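Hydrolase (Thermus thermophilus, PDB 1UFO) probably acts as a hydrolase of the alpha/beta hydrolase fold, although its natural substrate is not established. Local coordinates at residues P23-A29 / R50-A56; G131-G137 / V173-H179; V81-A85 / L114-V118; H31-K37 / D58-E64. Residue numbers count along the deposited sequence, not the author numbering.

Interaction 1 (P23-A29 / R50-A56); sequences PKALLLA and RGFLLLA
Parallel strand pairing in the sheet of an alpha/beta hydrolase is exemplified by 25-29 and 52-56, the two strands of a beta-alpha-beta unit, whose axes approach to 4.6 Å at 25°. Pro23 packs before the strand, CB 4.1 Å from Leu53 CB. Lys24 N donates to Gly51 O (2.8 Å); Gly51, with phi near +114°, puts no CB against the lysine chain. That chain (p, then extended) salt-bridges Glu232 of helix 221-236; a water accepts from Lys24 NZ (2.7 Å) and donates to Arg50 O (3.1 Å). Ala25 pairs with Phe52, its O accepting from Leu53 N (2.9 Å) and its CB 3.6 Å from Phe52 CE2. Leu26 pairs with Leu53, CD2 to CD2 3.9 Å, on the face covered by helix 77-103. Leu27 (t,p) receives Leu54 CD2 against its CB at 3.9 Å; its N and O hydrogen-bond Leu53 O and Leu55 N at 2.9 Å. Leu28 (t,p) sets CD1 4.0 Å from Leu55 CB. Ala29 N donates a hydrogen bond to Leu55 O at 2.8 Å.

Interaction 2 (G131-G137 / V173-H179); sequences GVLAFIG and VPLLHLH
This is a buried parallel strand pair in the central sheet of the alpha/beta hydrolase fold, in the beta-alpha-beta unit with helix 153-160. The axes of 132-135 and 175-179 approach to 4.7 Å at 20°, in the register Val132-Leu175, Leu133-Leu176, Ala134-His177 and Phe135-Leu178. Backbone hydrogen bonds zigzag between them: Val132 N to Pro174 O (2.8 Å), Leu176 N to Val132 O (3.0 Å), Ala134 N to Leu176 O (2.9 Å), Leu178 N to Ala134 O (2.9 Å) and Ile136 N to Leu178 O (2.8 Å). On the face of Leu133 and Phe135, which meets helix 221-236, Leu178 (chi1 m) lays CD1 over the Phe135 ring, 4.0 Å from its centroid. On the other, Val132 CG1 meets Leu175 CD1 at 3.7 Å, and Ala134 CB sits 3.5 Å from the His177 ring centroid, a CH-pi contact. His177 NE2 is hydrogen-bonded to His120 NE2, and His179 NE2 to Val186 O. His179 also touches a probable Ser-His-Asp triad (Ser113, His217, Asp183). Past Phe135, Ile136 takes phi/psi of 41°/49°, and beyond it a water joins the segments. It accepts from Gly137 N (3.0 Å) and is hydrogen-bonded to Leu178 O (2.9 Å), His177 ND1 (2.8 Å) and His179 ND1 (2.7 Å).

Interaction 3 (V81-A85 / L114-V118); sequences VYRVA and LGAFV
A knob in a four-residue hole marks the place where helix 77-103 passes helix 114-124. Over the short segments 81-85 and 114-118 the axes cross at -52° with a closest approach of 10.4 Å; the nearest CA pair, Ala85 and Val118, is 5.9 Å apart. Leu114 (t,p) is the knob; Val81, Tyr82, Val84 and Ala85 form its hole. Leu114 CD1 lies 3.9 Å from both Val81 CG1 and Tyr82 CE2 and 4.0 Å from Ala85 CB, while Leu114 CD2 is 4.3 Å from Val84 CG1. Beside the knob, Tyr82 (chi1 m) turns its edge to the face of Phe117 (chi1 t) in an offset edge-to-face pair, centroids 5.2 Å apart and planes at 67°. At the small Ala85, Val118 CG2 lies 4.0 Å from Ala85 CB. The GxSxG pattern, which resembles a nucleophile elbow, runs into this helix: its last glycine is Gly115. The union is apolar: Tyr82 sends its hydroxyl elsewhere, to Met142 N, so hydrocarbon packing and the edge-to-face pair join these segments.

Interaction 4 (H31-K37 / D58-E64); sequences HGLQGSK and DAPRHGE
Two histidines, one from each loop, accept from backbone NH groups of the other: Ala59 N hydrogen-bonds His31 NE2 at 2.9 Å, and Gln34 N hydrogen-bonds His62 NE2 at 3.0 Å. Each ring is oriented by ND1: His31 (chi1 p) to Gly32 O and His62 (chi1 m) to Pro60 O, both 2.8 Å. The rings meet obliquely, centroids 5.2 Å apart. Both loops contain a type II turn, Gly32-Gly35 and Ala59-His62, and both follow parallel strands of the alpha/beta hydrolase sheet, at the ends where such enzymes carry their active site. A water links the loops, donating to Gly35 O (2.7 Å) and accepting from Gly63 N (2.9 Å). Ser36 is the N-cap of helix 37-42. Lys37 N donates to Asp58 OD2 (2.9 Å), and Lys37 NZ makes salt bridges to Asp58 OD1 (2.9 Å) and Glu64 OE1 (2.7 Å); Glu64 also pairs with Arg7. Gly63 has a positive phi that favours glycine, and a CB there would clash with Asp58 CG; Asp58 OD1 takes Glu64 N at 2.9 Å.

In the fold
From the N terminus, strand 25-30 leads into loop 31-37, and strand 52-56 likewise into loop 58-64. Interactions 1 and 4 therefore cross along the chain: interaction 1 closes the beta-alpha-beta unit around helix 37-42, and interaction 4 joins the loops that follow its strands, the two touching where Ala56 O meets Lys37 CB at 3.6 Å. Interaction 3 then closes the excursion from helix 77-103 through strand 107-112 to helix 114-124, and packs on interaction 4 through Val81 and Leu33. Interaction 2 comes last, in series, closing a second beta-alpha-beta unit; where it touches interaction 3, Ala116 CB meets Ala134 CB at 4.0 Å. Strand 107-112 lies between the strand pairs of interactions 1 and 2 in one sheet.

Interaction 1 (P23-A29 / R50-A56)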
loop_
_atom_site.group_PDB
_atom_site.type_symbol
_atom_site.label_atom_id
_atom_site.label_comp_id
_atom_site.label_asym_id
_atom_site.label_seq_id
_atom_site.Cartn_x
_atom_site.Cartn_y
_atom_site.Cartn_z
ATOM N N PRO A 23 -7.901 -10.404 -21.727
ATOM C CA PRO A 23 -8.314 -10.360 -20.285
ATOM C C PRO A 23 -7.809 -11.487 -19.452
ATOM O O PRO A 23 -7.906 -12.669 -19.815
ATOM C CB PRO A 23 -9.845 -10.382 -20.317
ATOM C CG PRO A 23 -10.234 -10.031 -21.780
ATOM C CD PRO A 23 -9.050 -10.611 -22.618
ATOM N N LYS A 24 -7.214 -11.151 -18.313
ATOM C CA LYS A 24 -6.691 -12.196 -17.417
ATOM C C LYS A 24 -7.535 -12.277 -16.105
ATOM O O LYS A 24 -7.408 -13.245 -15.382
ATOM C CB LYS A 24 -5.213 -11.947 -17.026
ATOM C CG LYS A 24 -4.998 -10.677 -16.200
ATOM C CD LYS A 24 -3.516 -10.395 -15.964
ATOM C CE LYS A 24 -3.329 -9.112 -15.082
ATOM N NZ LYS A 24 -1.832 -8.969 -14.841
ATOM N N ALA A 25 -8.366 -11.277 -15.873
ATOM C CA ALA A 25 -9.225 -11.259 -14.647
ATOM C C ALA A 25 -10.355 -10.280 -14.826
ATOM O O ALA A 25 -10.295 -9.409 -15.723
ATOM C CB ALA A 25 -8.370 -10.771 -13.437
ATOM N N LEU A 26 -11.397 -10.362 -13.971
ATOM C CA LEU A 26 -12.514 -9.393 -14.032
ATOM C C LEU A 26 -12.406 -8.489 -12.816
ATOM O O LEU A 26 -12.037 -8.952 -11.762
ATOM C CB LEU A 26 -13.884 -10.153 -13.886
ATOM C CG LEU A 26 -14.284 -11.003 -15.084
ATOM C CD1 LEU A 26 -15.224 -12.170 -14.611
ATOM C CD2 LEU A 26 -14.951 -10.047 -16.092
ATOM N N LEU A 27 -12.760 -7.224 -12.976
ATOM C CA LEU A 27 -12.851 -6.334 -11.803
ATOM C C LEU A 27 -14.211 -5.666 -11.927
ATOM O O LEU A 27 -14.458 -4.894 -12.852
ATOM C CB LEU A 27 -11.749 -5.260 -11.796
ATOM C CG LEU A 27 -11.787 -4.284 -10.631
ATOM C CD1 LEU A 27 -11.701 -5.078 -9.286
ATOM C CD2 LEU A 27 -10.701 -3.252 -10.696
ATOM N N LEU A 28 -15.114 -5.970 -10.993
ATOM C CA LEU A 28 -16.416 -5.282 -10.929
ATOM C C LEU A 28 -16.208 -4.104 -10.006
ATOM O O LEU A 28 -15.834 -4.300 -8.837
ATOM C CB LEU A 28 -17.554 -6.233 -10.373
ATOM C CG LEU A 28 -18.900 -5.514 -10.126
ATOM C CD1 LEU A 28 -19.460 -4.866 -11.400
ATOM C CD2 LEU A 28 -19.948 -6.598 -9.580
ATOM N N ALA A 29 -16.474 -2.912 -10.511
ATOM C CA ALA A 29 -16.254 -1.643 -9.732
ATOM C C ALA A 29 -17.571 -1.006 -9.402
ATOM O O ALA A 29 -18.423 -0.871 -10.272
ATOM C CB ALA A 29 -15.364 -0.673 -10.543
ATOM N N ARG A 50 -3.420 -3.551 -18.181
ATOM C CA ARG A 50 -2.687 -4.596 -17.513
ATOM C C ARG A 50 -3.440 -5.927 -17.669
ATOM O O ARG A 50 -2.963 -6.984 -17.252
ATOM C CB ARG A 50 -2.571 -4.183 -16.045
ATOM C CG ARG A 50 -1.589 -4.809 -15.190
ATOM C CD ARG A 50 -0.180 -4.335 -15.586
ATOM N NE ARG A 50 0.231 -3.014 -15.122
ATOM C CZ ARG A 50 0.855 -2.735 -13.963
ATOM N NH1 ARG A 50 1.146 -3.678 -13.058
ATOM N NH2 ARG A 50 1.318 -1.499 -13.762
ATOM N N GLY A 51 -4.648 -5.888 -18.246
ATOM C CA GLY A 51 -5.335 -7.150 -18.482
ATOM C C GLY A 51 -6.618 -7.349 -17.671
ATOM O O GLY A 51 -7.239 -8.424 -17.736
ATOM N N PHE A 52 -7.051 -6.353 -16.909
ATOM C CA PHE A 52 -8.323 -6.504 -16.158
ATOM C C PHE A 52 -9.505 -6.034 -16.976
ATOM O O PHE A 52 -9.505 -4.908 -17.519
ATOM C CB PHE A 52 -8.241 -5.694 -14.835
ATOM C CG PHE A 52 -7.290 -6.306 -13.857
ATOM C CD1 PHE A 52 -5.917 -6.108 -13.962
ATOM C CD2 PHE A 52 -7.786 -7.147 -12.834
ATOM C CE1 PHE A 52 -5.051 -6.747 -13.054
ATOM C CE2 PHE A 52 -6.939 -7.764 -11.954
ATOM C CZ PHE A 52 -5.538 -7.558 -12.068
ATOM N N LEU A 53 -10.500 -6.938 -17.148
ATOM C CA LEU A 53 -11.717 -6.556 -17.822
ATOM C C LEU A 53 -12.559 -5.840 -16.774
ATOM O O LEU A 53 -13.029 -6.477 -15.799
ATOM C CB LEU A 53 -12.386 -7.863 -18.361
ATOM C CG LEU A 53 -13.526 -7.680 -19.350
ATOM C CD1 LEU A 53 -13.795 -9.106 -19.915
ATOM C CD2 LEU A 53 -14.767 -7.088 -18.697
ATOM N N LEU A 54 -12.690 -4.546 -16.931
ATOM C CA LEU A 54 -13.451 -3.748 -15.934
ATOM C C LEU A 54 -14.900 -3.709 -16.270
ATOM O O LEU A 54 -15.291 -3.473 -17.424
ATOM C CB LEU A 54 -12.986 -2.322 -15.927
ATOM C CG LEU A 54 -11.456 -2.152 -15.921
ATOM C CD1 LEU A 54 -11.153 -0.585 -15.962
ATOM C CD2 LEU A 54 -10.833 -2.811 -14.687
ATOM N N LEU A 55 -15.715 -3.865 -15.246
ATOM C CA LEU A 55 -17.179 -3.768 -15.351
ATOM C C LEU A 55 -17.708 -2.780 -14.299
ATOM O O LEU A 55 -17.244 -2.827 -13.196
ATOM C CB LEU A 55 -17.831 -5.110 -14.999
ATOM C CG LEU A 55 -17.390 -6.271 -15.889
ATOM C CD1 LEU A 55 -18.072 -7.601 -15.392
ATOM C CD2 LEU A 55 -17.882 -6.077 -17.306
ATOM N N ALA A 56 -18.682 -1.946 -14.658
ATOM C CA ALA A 56 -19.306 -1.042 -13.673
ATOM C C ALA A 56 -20.718 -0.770 -14.123
ATOM O O ALA A 56 -20.985 -0.700 -15.332
ATOM C CB ALA A 56 -18.516 0.260 -13.616
HETATM O O HOH W 1 -0.360 -8.634 -17.060
#

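Interaction 2 (G131-G137 / V173-H179)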
loop_
_atom_site.group_PDB
_atom_site.type_symbol
_atom_site.label_atom_id
_atom_site.label_comp_id
_atom_site.label_asym_id
_atom_site.label_seq_id
_atom_site.Cartn_x
_atom_site.Cartn_y
_atom_site.Cartn_z
ATOM N N GLY A 131 -10.476 -11.120 -4.431
ATOM C CA GLY A 131 -9.847 -10.059 -3.638
ATOM C C GLY A 131 -10.725 -8.844 -3.782
ATOM O O GLY A 131 -11.553 -8.760 -4.704
ATOM N N VAL A 132 -10.585 -7.908 -2.843
ATOM C CA VAL A 132 -11.445 -6.711 -2.864
ATOM C C VAL A 132 -10.617 -5.478 -2.562
ATOM O O VAL A 132 -9.754 -5.539 -1.653
ATOM C CB VAL A 132 -12.484 -6.828 -1.694
ATOM C CG1 VAL A 132 -13.315 -5.523 -1.590
ATOM C CG2 VAL A 132 -13.479 -8.008 -1.988
ATOM N N LEU A 133 -10.856 -4.396 -3.342
ATOM C CA LEU A 133 -10.234 -3.088 -3.052
ATOM C C LEU A 133 -11.359 -2.205 -2.512
ATOM O O LEU A 133 -12.398 -2.027 -3.131
ATOM C CB LEU A 133 -9.681 -2.411 -4.333
ATOM C CG LEU A 133 -8.685 -3.292 -5.106
ATOM C CD1 LEU A 133 -8.236 -2.473 -6.342
ATOM C CD2 LEU A 133 -7.417 -3.558 -4.259
ATOM N N ALA A 134 -11.158 -1.645 -1.306
ATOM C CA ALA A 134 -12.139 -0.758 -0.701
ATOM C C ALA A 134 -11.457 0.610 -0.625
ATOM O O ALA A 134 -10.607 0.882 0.236
ATOM C CB ALA A 134 -12.493 -1.293 0.743
ATOM N N PHE A 135 -11.855 1.481 -1.579
ATOM C CA PHE A 135 -11.272 2.792 -1.647
ATOM C C PHE A 135 -12.129 3.801 -0.874
ATOM O O PHE A 135 -13.340 3.756 -0.955
ATOM C CB PHE A 135 -11.269 3.293 -3.079
ATOM C CG PHE A 135 -10.348 2.569 -3.990
ATOM C CD1 PHE A 135 -10.816 1.510 -4.801
ATOM C CD2 PHE A 135 -8.996 2.986 -4.139
ATOM C CE1 PHE A 135 -9.978 0.898 -5.725
ATOM C CE2 PHE A 135 -8.162 2.382 -5.056
ATOM C CZ PHE A 135 -8.638 1.320 -5.875
ATOM N N ILE A 136 -11.449 4.658 -0.114
ATOM C CA ILE A 136 -12.076 5.779 0.619
ATOM C C ILE A 136 -13.408 5.446 1.299
ATOM O O ILE A 136 -14.385 6.179 1.223
ATOM C CB ILE A 136 -12.192 7.054 -0.336
ATOM C CG1 ILE A 136 -13.231 6.844 -1.469
ATOM C CG2 ILE A 136 -10.752 7.363 -0.889
ATOM C CD1 ILE A 136 -13.275 8.200 -2.356
ATOM N N GLY A 137 -13.384 4.342 2.027
ATOM C CA GLY A 137 -14.603 3.852 2.632
ATOM C C GLY A 137 -14.445 3.124 3.937
ATOM O O GLY A 137 -13.394 3.180 4.579
ATOM N N VAL A 173 -11.227 -13.485 2.601
ATOM C CA VAL A 173 -11.010 -12.945 1.250
ATOM C C VAL A 173 -10.020 -11.742 1.331
ATOM O O VAL A 173 -10.205 -10.819 2.131
ATOM C CB VAL A 173 -12.323 -12.405 0.677
ATOM C CG1 VAL A 173 -12.059 -11.553 -0.584
ATOM C CG2 VAL A 173 -13.261 -13.628 0.387
ATOM N N PRO A 174 -8.978 -11.724 0.488
ATOM C CA PRO A 174 -8.025 -10.608 0.515
ATOM C C PRO A 174 -8.746 -9.264 0.399
ATOM O O PRO A 174 -9.584 -9.069 -0.464
ATOM C CB PRO A 174 -7.125 -10.813 -0.696
ATOM C CG PRO A 174 -7.101 -12.459 -0.810
ATOM C CD PRO A 174 -8.596 -12.788 -0.490
ATOM N N LEU A 175 -8.387 -8.359 1.285
ATOM C CA LEU A 175 -9.075 -7.086 1.349
ATOM C C LEU A 175 -8.103 -5.978 1.645
ATOM O O LEU A 175 -7.386 -6.010 2.640
ATOM C CB LEU A 175 -10.161 -7.124 2.474
ATOM C CG LEU A 175 -10.829 -5.794 2.899
ATOM C CD1 LEU A 175 -11.550 -5.291 1.703
ATOM C CD2 LEU A 175 -11.788 -6.026 4.003
ATOM N N LEU A 176 -8.095 -4.982 0.759
ATOM C CA LEU A 176 -7.195 -3.823 0.968
ATOM C C LEU A 176 -8.014 -2.559 1.081
ATOM O O LEU A 176 -8.812 -2.297 0.187
ATOM C CB LEU A 176 -6.201 -3.642 -0.230
ATOM C CG LEU A 176 -5.467 -2.333 -0.260
ATOM C CD1 LEU A 176 -4.577 -2.314 1.034
ATOM C CD2 LEU A 176 -4.597 -2.276 -1.514
ATOM N N HIS A 177 -7.863 -1.822 2.182
ATOM C CA HIS A 177 -8.556 -0.531 2.328
ATOM C C HIS A 177 -7.518 0.532 1.928
ATOM O O HIS A 177 -6.372 0.510 2.385
ATOM C CB HIS A 177 -9.028 -0.285 3.768
ATOM C CG HIS A 177 -10.473 -0.530 3.983
ATOM N ND1 HIS A 177 -11.431 0.446 3.745
ATOM C CD2 HIS A 177 -11.172 -1.651 4.353
ATOM C CE1 HIS A 177 -12.642 -0.068 3.974
ATOM N NE2 HIS A 177 -12.499 -1.338 4.329
ATOM N N LEU A 178 -7.912 1.444 1.022
ATOM C CA LEU A 178 -7.005 2.505 0.573
ATOM C C LEU A 178 -7.691 3.802 1.018
ATOM O O LEU A 178 -8.897 3.999 0.768
ATOM C CB LEU A 178 -6.857 2.508 -0.977
ATOM C CG LEU A 178 -6.333 1.141 -1.442
ATOM C CD1 LEU A 178 -7.481 0.227 -1.981
ATOM C CD2 LEU A 178 -5.307 1.407 -2.603
ATOM N N HIS A 179 -6.955 4.690 1.699
ATOM C CA HIS A 179 -7.597 5.885 2.262
ATOM C C HIS A 179 -6.663 7.079 2.281
ATOM O O HIS A 179 -5.455 6.937 2.166
ATOM C CB HIS A 179 -7.909 5.584 3.739
ATOM C CG HIS A 179 -9.235 6.074 4.217
ATOM N ND1 HIS A 179 -10.395 5.329 4.040
ATOM C CD2 HIS A 179 -9.615 7.219 4.860
ATOM C CE1 HIS A 179 -11.431 5.991 4.532
ATOM N NE2 HIS A 179 -10.986 7.148 5.044
HETATM O O HOH W 2 -10.791 2.961 2.722
#

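Interaction 3 (V81-A85 / L114-V118)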
loop_
_atom_site.group_PDB
_atom_site.type_symbol
_atom_site.label_atom_id
_atom_site.label_comp_id
_atom_site.label_asym_id
_atom_site.label_seq_id
_atom_site.Cartn_x
_atom_site.Cartn_y
_atom_site.Cartn_z
ATOM N N VAL A 81 -29.844 6.608 1.508
ATOM C CA VAL A 81 -28.481 6.249 1.068
ATOM C C VAL A 81 -28.294 4.747 1.282
ATOM O O VAL A 81 -27.813 4.038 0.365
ATOM C CB VAL A 81 -27.437 7.045 1.895
ATOM C CG1 VAL A 81 -26.027 6.395 1.755
ATOM C CG2 VAL A 81 -27.362 8.464 1.394
ATOM N N TYR A 82 -28.688 4.205 2.436
ATOM C CA TYR A 82 -28.439 2.771 2.608
ATOM C C TYR A 82 -29.423 1.854 1.901
ATOM O O TYR A 82 -29.121 0.662 1.651
ATOM C CB TYR A 82 -28.262 2.416 4.082
ATOM C CG TYR A 82 -26.947 2.973 4.574
ATOM C CD1 TYR A 82 -26.895 4.069 5.423
ATOM C CD2 TYR A 82 -25.749 2.464 4.090
ATOM C CE1 TYR A 82 -25.691 4.639 5.786
ATOM C CE2 TYR A 82 -24.497 3.060 4.414
ATOM C CZ TYR A 82 -24.485 4.156 5.264
ATOM O OH TYR A 82 -23.282 4.815 5.410
ATOM N N ARG A 83 -30.591 2.395 1.525
ATOM C CA ARG A 83 -31.488 1.592 0.671
ATOM C C ARG A 83 -30.837 1.520 -0.742
ATOM O O ARG A 83 -30.847 0.445 -1.392
ATOM C CB ARG A 83 -32.871 2.258 0.673
ATOM C CG ARG A 83 -33.831 1.657 -0.371
ATOM C CD ARG A 83 -33.865 0.097 -0.350
ATOM N NE ARG A 83 -34.174 -0.469 0.970
ATOM C CZ ARG A 83 -34.080 -1.759 1.286
ATOM N NH1 ARG A 83 -34.388 -2.195 2.508
ATOM N NH2 ARG A 83 -33.680 -2.679 0.383
ATOM N N VAL A 84 -30.271 2.625 -1.229
ATOM C CA VAL A 84 -29.471 2.553 -2.518
ATOM C C VAL A 84 -28.349 1.475 -2.321
ATOM O O VAL A 84 -28.181 0.616 -3.207
ATOM C CB VAL A 84 -28.758 3.860 -2.814
ATOM C CG1 VAL A 84 -27.696 3.666 -3.998
ATOM C CG2 VAL A 84 -29.788 4.955 -3.292
ATOM N N ALA A 85 -27.639 1.468 -1.191
ATOM C CA ALA A 85 -26.570 0.462 -0.967
ATOM C C ALA A 85 -27.068 -0.968 -0.972
ATOM O O ALA A 85 -26.447 -1.845 -1.589
ATOM C CB ALA A 85 -25.885 0.731 0.370
ATOM N N LEU A 114 -19.428 4.703 -0.889
ATOM C CA LEU A 114 -20.570 3.840 -0.631
ATOM C C LEU A 114 -20.328 2.505 -1.321
ATOM O O LEU A 114 -20.744 1.473 -0.810
ATOM C CB LEU A 114 -21.849 4.515 -1.132
ATOM C CG LEU A 114 -23.100 3.747 -0.723
ATOM C CD1 LEU A 114 -23.348 3.791 0.784
ATOM C CD2 LEU A 114 -24.292 4.320 -1.518
ATOM N N GLY A 115 -19.658 2.504 -2.455
ATOM C CA GLY A 115 -19.360 1.232 -3.139
ATOM C C GLY A 115 -18.424 0.314 -2.313
ATOM O O GLY A 115 -18.537 -0.901 -2.412
ATOM N N ALA A 116 -17.563 0.923 -1.471
ATOM C CA ALA A 116 -16.681 0.130 -0.609
ATOM C C ALA A 116 -17.550 -0.520 0.474
ATOM O O ALA A 116 -17.329 -1.695 0.870
ATOM C CB ALA A 116 -15.628 1.040 0.026
ATOM N N PHE A 117 -18.569 0.224 0.957
ATOM C CA PHE A 117 -19.450 -0.354 1.969
ATOM C C PHE A 117 -20.251 -1.501 1.352
ATOM O O PHE A 117 -20.482 -2.511 2.010
ATOM C CB PHE A 117 -20.417 0.749 2.498
ATOM C CG PHE A 117 -21.337 0.230 3.558
ATOM C CD1 PHE A 117 -20.857 -0.010 4.852
ATOM C CD2 PHE A 117 -22.695 -0.018 3.265
ATOM C CE1 PHE A 117 -21.696 -0.495 5.845
ATOM C CE2 PHE A 117 -23.555 -0.475 4.261
ATOM C CZ PHE A 117 -23.048 -0.725 5.559
ATOM N N VAL A 118 -20.684 -1.322 0.089
ATOM C CA VAL A 118 -21.409 -2.396 -0.599
ATOM C C VAL A 118 -20.509 -3.624 -0.715
ATOM O O VAL A 118 -20.986 -4.736 -0.580
ATOM C CB VAL A 118 -21.876 -1.911 -1.982
ATOM C CG1 VAL A 118 -22.537 -3.129 -2.807
ATOM C CG2 VAL A 118 -22.933 -0.848 -1.761
#

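Interaction 4 (H31-K37 / D58-E64)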
loop_
_atom_site.group_PDB
_atom_site.type_symbol
_atom_site.label_atom_id
_atom_site.label_comp_id
_atom_site.label_asym_id
_atom_site.label_seq_id
_atom_site.Cartn_x
_atom_site.Cartn_y
_atom_site.Cartn_z
ATOM N N HIS A 31 -19.313 2.325 -7.784
ATOM C CA HIS A 31 -19.077 3.727 -7.568
ATOM C C HIS A 31 -19.661 4.202 -6.229
ATOM O O HIS A 31 -20.370 3.444 -5.550
ATOM C CB HIS A 31 -19.667 4.507 -8.791
ATOM C CG HIS A 31 -21.167 4.523 -8.854
ATOM N ND1 HIS A 31 -21.945 5.250 -7.974
ATOM C CD2 HIS A 31 -22.029 3.878 -9.698
ATOM C CE1 HIS A 31 -23.229 5.098 -8.303
ATOM N NE2 HIS A 31 -23.301 4.278 -9.363
ATOM N N GLY A 32 -19.427 5.497 -5.916
ATOM C CA GLY A 32 -19.932 6.018 -4.652
ATOM C C GLY A 32 -21.146 6.913 -4.792
ATOM O O GLY A 32 -21.649 7.067 -5.907
ATOM N N LEU A 33 -21.583 7.492 -3.672
ATOM C CA LEU A 33 -22.766 8.339 -3.700
ATOM C C LEU A 33 -22.510 9.507 -4.592
ATOM O O LEU A 33 -21.399 10.094 -4.606
ATOM C CB LEU A 33 -23.072 8.770 -2.246
ATOM C CG LEU A 33 -24.424 9.373 -2.070
ATOM C CD1 LEU A 33 -25.511 8.342 -2.386
ATOM C CD2 LEU A 33 -24.533 9.783 -0.597
ATOM N N GLN A 34 -23.563 9.827 -5.359
ATOM C CA GLN A 34 -23.563 10.866 -6.392
ATOM C C GLN A 34 -22.628 10.577 -7.583
ATOM O O GLN A 34 -22.421 11.450 -8.429
ATOM C CB GLN A 34 -23.216 12.227 -5.807
ATOM C CG GLN A 34 -23.862 12.524 -4.438
ATOM C CD GLN A 34 -25.396 12.606 -4.420
ATOM O OE1 GLN A 34 -25.983 12.619 -3.323
ATOM N NE2 GLN A 34 -26.064 12.677 -5.610
ATOM N N GLY A 35 -22.068 9.361 -7.656
ATOM C CA GLY A 35 -21.181 9.035 -8.755
ATOM C C GLY A 35 -21.884 8.274 -9.846
ATOM O O GLY A 35 -23.129 8.329 -9.953
ATOM N N SER A 36 -21.094 7.537 -10.665
ATOM C CA SER A 36 -21.694 6.819 -11.784
ATOM C C SER A 36 -20.696 5.756 -12.266
ATOM O O SER A 36 -19.506 5.779 -11.847
ATOM C CB SER A 36 -21.900 7.792 -12.961
ATOM O OG SER A 36 -20.630 8.301 -13.387
ATOM N N LYS A 37 -21.154 4.851 -13.132
ATOM C CA LYS A 37 -20.292 3.805 -13.671
ATOM C C LYS A 37 -19.133 4.407 -14.465
ATOM O O LYS A 37 -18.025 3.918 -14.391
ATOM C CB LYS A 37 -21.130 2.801 -14.504
ATOM C CG LYS A 37 -21.786 3.408 -15.705
ATOM C CD LYS A 37 -22.857 2.440 -16.220
ATOM C CE LYS A 37 -23.523 2.904 -17.522
ATOM N NZ LYS A 37 -24.166 4.310 -17.434
ATOM N N ASP A 58 -24.516 1.501 -12.989
ATOM C CA ASP A 58 -25.020 2.552 -12.120
ATOM C C ASP A 58 -25.859 2.000 -10.964
ATOM O O ASP A 58 -26.672 1.099 -11.146
ATOM C CB ASP A 58 -25.919 3.510 -12.929
ATOM C CG ASP A 58 -25.150 4.360 -13.901
ATOM O OD1 ASP A 58 -25.683 4.627 -15.024
ATOM O OD2 ASP A 58 -24.028 4.771 -13.566
ATOM N N ALA A 59 -25.670 2.583 -9.793
ATOM C CA ALA A 59 -26.463 2.165 -8.623
ATOM C C ALA A 59 -27.871 2.723 -8.745
ATOM O O ALA A 59 -28.121 3.626 -9.522
ATOM C CB ALA A 59 -25.791 2.743 -7.346
ATOM N N PRO A 60 -28.767 2.172 -7.976
ATOM C CA PRO A 60 -30.140 2.720 -8.037
ATOM C C PRO A 60 -30.069 4.210 -7.789
ATOM O O PRO A 60 -29.276 4.713 -6.961
ATOM C CB PRO A 60 -30.851 2.002 -6.903
ATOM C CG PRO A 60 -30.167 0.707 -6.791
ATOM C CD PRO A 60 -28.663 1.027 -7.055
ATOM N N ARG A 61 -30.901 4.974 -8.505
ATOM C CA ARG A 61 -30.992 6.413 -8.415
ATOM C C ARG A 61 -29.799 7.241 -8.925
ATOM O O ARG A 61 -29.777 8.472 -8.787
ATOM C CB ARG A 61 -31.254 6.852 -6.962
ATOM C CG ARG A 61 -32.505 6.340 -6.415
ATOM C CD ARG A 61 -32.762 6.885 -5.009
ATOM N NE ARG A 61 -32.948 8.330 -4.925
ATOM C CZ ARG A 61 -33.395 8.893 -3.807
ATOM N NH1 ARG A 61 -33.648 8.093 -2.776
ATOM N NH2 ARG A 61 -33.623 10.215 -3.719
ATOM N N HIS A 62 -28.819 6.603 -9.561
ATOM C CA HIS A 62 -27.650 7.257 -10.026
ATOM C C HIS A 62 -27.440 7.079 -11.548
ATOM O O HIS A 62 -28.004 6.167 -12.167
ATOM C CB HIS A 62 -26.417 6.612 -9.333
ATOM C CG HIS A 62 -26.281 6.996 -7.898
ATOM N ND1 HIS A 62 -27.125 6.535 -6.910
ATOM C CD2 HIS A 62 -25.406 7.852 -7.297
ATOM C CE1 HIS A 62 -26.774 7.100 -5.753
ATOM N NE2 HIS A 62 -25.741 7.895 -5.971
ATOM N N GLY A 63 -26.645 7.968 -12.106
ATOM C CA GLY A 63 -26.249 7.864 -13.486
ATOM C C GLY A 63 -27.420 7.935 -14.458
ATOM O O GLY A 63 -28.205 8.935 -14.490
ATOM N N GLU A 64 -27.580 6.873 -15.217
ATOM C CA GLU A 64 -28.667 6.826 -16.209
ATOM C C GLU A 64 -29.964 6.387 -15.641
ATOM O O GLU A 64 -31.008 6.467 -16.330
ATOM C CB GLU A 64 -28.314 5.947 -17.414
ATOM C CG GLU A 64 -27.055 6.441 -18.102
ATOM C CD GLU A 64 -26.701 5.739 -19.418
ATOM O OE1 GLU A 64 -25.908 4.768 -19.408
ATOM O OE2 GLU A 64 -27.218 6.236 -20.487
HETATM O O HOH W 3 -25.198 9.910 -10.514
#